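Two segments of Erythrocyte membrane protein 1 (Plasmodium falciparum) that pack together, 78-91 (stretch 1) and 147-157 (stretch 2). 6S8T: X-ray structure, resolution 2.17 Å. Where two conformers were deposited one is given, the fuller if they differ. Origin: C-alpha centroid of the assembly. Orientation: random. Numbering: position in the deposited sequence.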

# COMPACT_ATOMS: atom_id res chain seq x y z
N GLY A 78 -1.61 -15.16 -17.70
CA GLY A 78 -0.61 -14.77 -16.74
C GLY A 78 -1.14 -13.80 -15.70
O GLY A 78 -2.15 -13.12 -15.90
N ALA A 79 -0.44 -13.74 -14.57
CA ALA A 79 -0.87 -12.84 -13.50
C ALA A 79 -0.66 -11.38 -13.88
O ALA A 79 -1.45 -10.52 -13.47
CB ALA A 79 -0.13 -13.17 -12.20
N CYS A 80 0.39 -11.08 -14.64
CA CYS A 80 0.65 -9.71 -15.09
C CYS A 80 0.05 -9.42 -16.46
O CYS A 80 0.44 -8.43 -17.10
CB CYS A 80 2.16 -9.44 -15.12
SG CYS A 80 2.99 -9.38 -13.51
N THR A 81 -0.89 -10.24 -16.92
CA THR A 81 -1.45 -10.06 -18.26
C THR A 81 -2.20 -8.74 -18.36
O THR A 81 -3.16 -8.50 -17.61
CB THR A 81 -2.37 -11.23 -18.60
OG1 THR A 81 -1.61 -12.43 -18.72
CG2 THR A 81 -3.09 -10.97 -19.91
N GLY A 82 -1.75 -7.89 -19.27
CA GLY A 82 -2.42 -6.63 -19.53
C GLY A 82 -2.37 -5.61 -18.41
O GLY A 82 -3.35 -4.89 -18.19
N LYS A 83 -1.26 -5.53 -17.69
CA LYS A 83 -1.10 -4.58 -16.59
C LYS A 83 -0.04 -3.55 -16.95
O LYS A 83 1.02 -3.88 -17.48
CB LYS A 83 -0.71 -5.30 -15.29
CG LYS A 83 -1.72 -6.34 -14.81
CD LYS A 83 -3.04 -5.70 -14.39
CE LYS A 83 -4.05 -6.74 -13.95
NZ LYS A 83 -5.37 -6.15 -13.59
N ASP A 84 -0.34 -2.28 -16.64
CA ASP A 84 0.56 -1.15 -16.85
C ASP A 84 0.96 -1.02 -18.32
O ASP A 84 2.13 -1.15 -18.70
CB ASP A 84 1.80 -1.26 -15.95
CG ASP A 84 2.60 0.03 -15.89
OD1 ASP A 84 2.02 1.11 -16.17
OD2 ASP A 84 3.81 -0.03 -15.59
N GLY A 85 -0.05 -0.74 -19.15
CA GLY A 85 0.16 -0.61 -20.58
C GLY A 85 0.91 0.64 -20.99
O GLY A 85 1.45 0.68 -22.10
N ASN A 86 0.95 1.66 -20.13
CA ASN A 86 1.64 2.90 -20.44
C ASN A 86 2.95 3.06 -19.69
O ASN A 86 3.60 4.10 -19.83
CB ASN A 86 0.73 4.10 -20.13
CG ASN A 86 -0.52 4.11 -20.99
OD1 ASN A 86 -0.47 3.80 -22.18
ND2 ASN A 86 -1.65 4.47 -20.39
N ASN A 87 3.36 2.05 -18.92
CA ASN A 87 4.59 2.09 -18.13
C ASN A 87 4.62 3.30 -17.20
O ASN A 87 5.49 4.17 -17.27
CB ASN A 87 5.82 2.07 -19.05
CG ASN A 87 5.96 0.76 -19.80
OD1 ASN A 87 6.52 -0.21 -19.28
ND2 ASN A 87 5.45 0.72 -21.02
N GLU A 88 3.62 3.35 -16.32
CA GLU A 88 3.51 4.41 -15.33
C GLU A 88 3.69 3.93 -13.90
O GLU A 88 3.71 4.76 -12.99
CB GLU A 88 2.15 5.11 -15.45
CG GLU A 88 1.93 5.83 -16.76
CD GLU A 88 0.55 6.44 -16.84
OE1 GLU A 88 -0.34 6.03 -16.06
OE2 GLU A 88 0.34 7.34 -17.69
N ARG A 89 3.85 2.62 -13.69
CA ARG A 89 3.69 2.05 -12.35
C ARG A 89 4.69 2.62 -11.35
O ARG A 89 4.34 2.91 -10.21
CB ARG A 89 3.80 0.53 -12.40
CG ARG A 89 3.46 -0.15 -11.08
CD ARG A 89 3.47 -1.67 -11.19
NE ARG A 89 2.97 -2.28 -9.96
CZ ARG A 89 2.95 -3.59 -9.72
NH1 ARG A 89 2.48 -4.04 -8.56
NH2 ARG A 89 3.41 -4.45 -10.62
N PHE A 90 5.95 2.78 -11.77
CA PHE A 90 6.97 3.29 -10.86
C PHE A 90 7.70 4.48 -11.46
O PHE A 90 8.89 4.69 -11.18
CB PHE A 90 7.95 2.18 -10.47
CG PHE A 90 7.34 1.10 -9.62
CD1 PHE A 90 7.01 1.34 -8.29
CD2 PHE A 90 7.08 -0.16 -10.15
CE1 PHE A 90 6.45 0.35 -7.50
CE2 PHE A 90 6.52 -1.15 -9.37
CZ PHE A 90 6.20 -0.89 -8.04
N LYS A 91 7.01 5.27 -12.28
CA LYS A 91 7.58 6.48 -12.85
C LYS A 91 7.36 7.65 -11.89
O LYS A 91 6.26 7.84 -11.37
CB LYS A 91 6.95 6.78 -14.21
CG LYS A 91 7.59 7.96 -14.92
CD LYS A 91 6.98 8.18 -16.30
CE LYS A 91 7.58 9.39 -16.98
NZ LYS A 91 6.98 9.64 -18.31
N LEU A 147 1.06 -17.79 -6.96
CA LEU A 147 1.48 -17.41 -8.31
C LEU A 147 1.39 -15.91 -8.50
O LEU A 147 2.31 -15.29 -9.07
CB LEU A 147 0.63 -18.14 -9.35
CG LEU A 147 0.93 -17.78 -10.81
CD1 LEU A 147 2.31 -18.28 -11.22
CD2 LEU A 147 -0.13 -18.33 -11.74
N ALA A 148 0.31 -15.29 -8.03
CA ALA A 148 0.17 -13.84 -8.15
C ALA A 148 1.23 -13.12 -7.33
O ALA A 148 1.80 -12.12 -7.78
CB ALA A 148 -1.23 -13.41 -7.74
N ALA A 149 1.51 -13.61 -6.12
CA ALA A 149 2.49 -12.96 -5.26
C ALA A 149 3.89 -13.01 -5.86
O ALA A 149 4.64 -12.03 -5.78
CB ALA A 149 2.48 -13.60 -3.87
N LYS A 150 4.26 -14.14 -6.47
CA LYS A 150 5.60 -14.27 -7.04
C LYS A 150 5.76 -13.42 -8.30
O LYS A 150 6.77 -12.73 -8.46
CB LYS A 150 5.91 -15.74 -7.34
CG LYS A 150 7.17 -15.93 -8.18
CD LYS A 150 7.48 -17.40 -8.41
CE LYS A 150 8.64 -17.58 -9.38
NZ LYS A 150 8.32 -17.01 -10.73
N MET A 151 4.77 -13.47 -9.20
CA MET A 151 4.88 -12.69 -10.43
C MET A 151 4.76 -11.19 -10.17
O MET A 151 5.38 -10.40 -10.88
CB MET A 151 3.81 -13.14 -11.43
CG MET A 151 3.97 -14.58 -11.90
SD MET A 151 2.84 -15.04 -13.23
CE MET A 151 3.44 -14.01 -14.56
N ASP A 152 3.99 -10.79 -9.16
CA ASP A 152 3.89 -9.36 -8.86
C ASP A 152 5.18 -8.84 -8.24
O ASP A 152 5.61 -7.72 -8.53
CB ASP A 152 2.69 -9.09 -7.94
CG ASP A 152 2.38 -7.60 -7.81
OD1 ASP A 152 2.10 -6.95 -8.84
OD2 ASP A 152 2.42 -7.08 -6.67
N ALA A 153 5.82 -9.65 -7.38
CA ALA A 153 7.11 -9.26 -6.82
C ALA A 153 8.18 -9.16 -7.90
O ALA A 153 9.01 -8.25 -7.88
CB ALA A 153 7.53 -10.26 -5.74
N ASP A 154 8.18 -10.10 -8.85
CA ASP A 154 9.17 -10.05 -9.92
C ASP A 154 8.94 -8.83 -10.81
O ASP A 154 9.90 -8.18 -11.24
CB ASP A 154 9.12 -11.34 -10.74
CG ASP A 154 10.17 -11.38 -11.84
OD1 ASP A 154 11.38 -11.35 -11.52
OD2 ASP A 154 9.78 -11.45 -13.03
N GLU A 155 7.68 -8.49 -11.08
CA GLU A 155 7.38 -7.34 -11.91
C GLU A 155 7.73 -6.03 -11.21
O GLU A 155 8.13 -5.06 -11.88
CB GLU A 155 5.90 -7.34 -12.30
CG GLU A 155 5.55 -6.43 -13.46
CD GLU A 155 6.07 -6.95 -14.79
OE1 GLU A 155 6.28 -8.17 -14.91
OE2 GLU A 155 6.26 -6.13 -15.72
N ILE A 156 7.59 -5.97 -9.89
CA ILE A 156 7.93 -4.75 -9.15
C ILE A 156 9.42 -4.47 -9.25
O ILE A 156 9.84 -3.33 -9.51
CB ILE A 156 7.48 -4.87 -7.68
CG1 ILE A 156 5.96 -4.72 -7.56
CG2 ILE A 156 8.18 -3.83 -6.82
CD1 ILE A 156 5.44 -5.02 -6.17
N ILE A 157 10.25 -5.50 -9.06
CA ILE A 157 11.69 -5.31 -9.10
C ILE A 157 12.14 -4.84 -10.48
O ILE A 157 12.92 -3.88 -10.60
CB ILE A 157 12.40 -6.60 -8.67
CG1 ILE A 157 12.05 -6.93 -7.22
CG2 ILE A 157 13.91 -6.49 -8.88
CD1 ILE A 157 12.60 -8.25 -6.72

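An irregular loop rests on one side of a helix through two small apolar patches, with a single buried salt bridge between Arg89 and Asp152 as the polar link. Stretch 2 is helical throughout, with each backbone N from Met151 onward bonded to the O four residues earlier. Stretch 1 has no regular helix or strand and changes direction through three beta turns. Together the two bury 460 Å², a modest area. Contact is made at the two ends of the loop, by Ala79 and Cys80 and then by Arg89 and Phe90. The residues from Thr81 to Glu88 do not touch the helix.

The first patch is tight. The CA atoms of Ala79 and Ala148 lie 5.5 Å apart, a spacing that small side chains permit. Ala79 points toward the helix, and its CB lies 4.1 Å from Ala148 CA and 3.7 Å from Met151 SD. Met151 also points toward the loop. Its unbranched, flexible chain, with chi angles m, t and p, brings the sulfur against the alanine methyl. A second conformer of Met151 was deposited, so this description applies to the one given here.

Cys80 follows and also points toward the helix. Its SG lies 3.7 Å from Met151 O and 3.8 Å from both Glu155 CB and OE1, so it sits over one turn of the helix. This sulfur is covalently bonded elsewhere in the structure. Glu155 thus meets the loop with carbon and OE1; its OE2 is hydrogen-bonded outside the two stretches.

Arg89 reaches the helix with an extended side chain, all four chi angles near 180°. Its NH1 donates a hydrogen bond of 2.9 Å to Asp152 OD1, with an angle of 154° at the hydrogen. Arg89 NH2 adds a weak bond of 3.3 Å to the same Asp152 OD1. The carboxylate oxygen lies near the guanidinium plane, where the N-H groups point. Asp152 CB points sideways, but the end of its side chain comes nearer to the loop. Both residues are buried, and opposite charges suit this place because each offsets the other. Further hydrogen bonds elsewhere in the structure help satisfy both groups.

The guanidinium also has apolar neighbours. Ile156 CG1 lies over one face, 3.7 Å from Arg89 NH1. Glu155 CG is at the edge, 4.1 Å from Arg89 NH2. The flat group can thus pack against carbon while its edge serves the carboxylate.

Phe90 makes the last contact. It points toward the helix, and its CZ lies 3.7 Å from Ile156 CG2. The large ring suits a wider gap: the CA atoms of Phe90 and Ile156 are 8.3 Å apart. Both side chains are buried.

Asp84 helps to shape the loop before Arg89. Its OD1 accepts a 2.8 Å hydrogen bond from Glu88 N, and its OD2 accepts one of 3.3 Å from Arg89 N. At the other end, Thr81 OG1 donates a 3.0 Å hydrogen bond to Gly78 O, within the turn that carries Ala79 and Cys80.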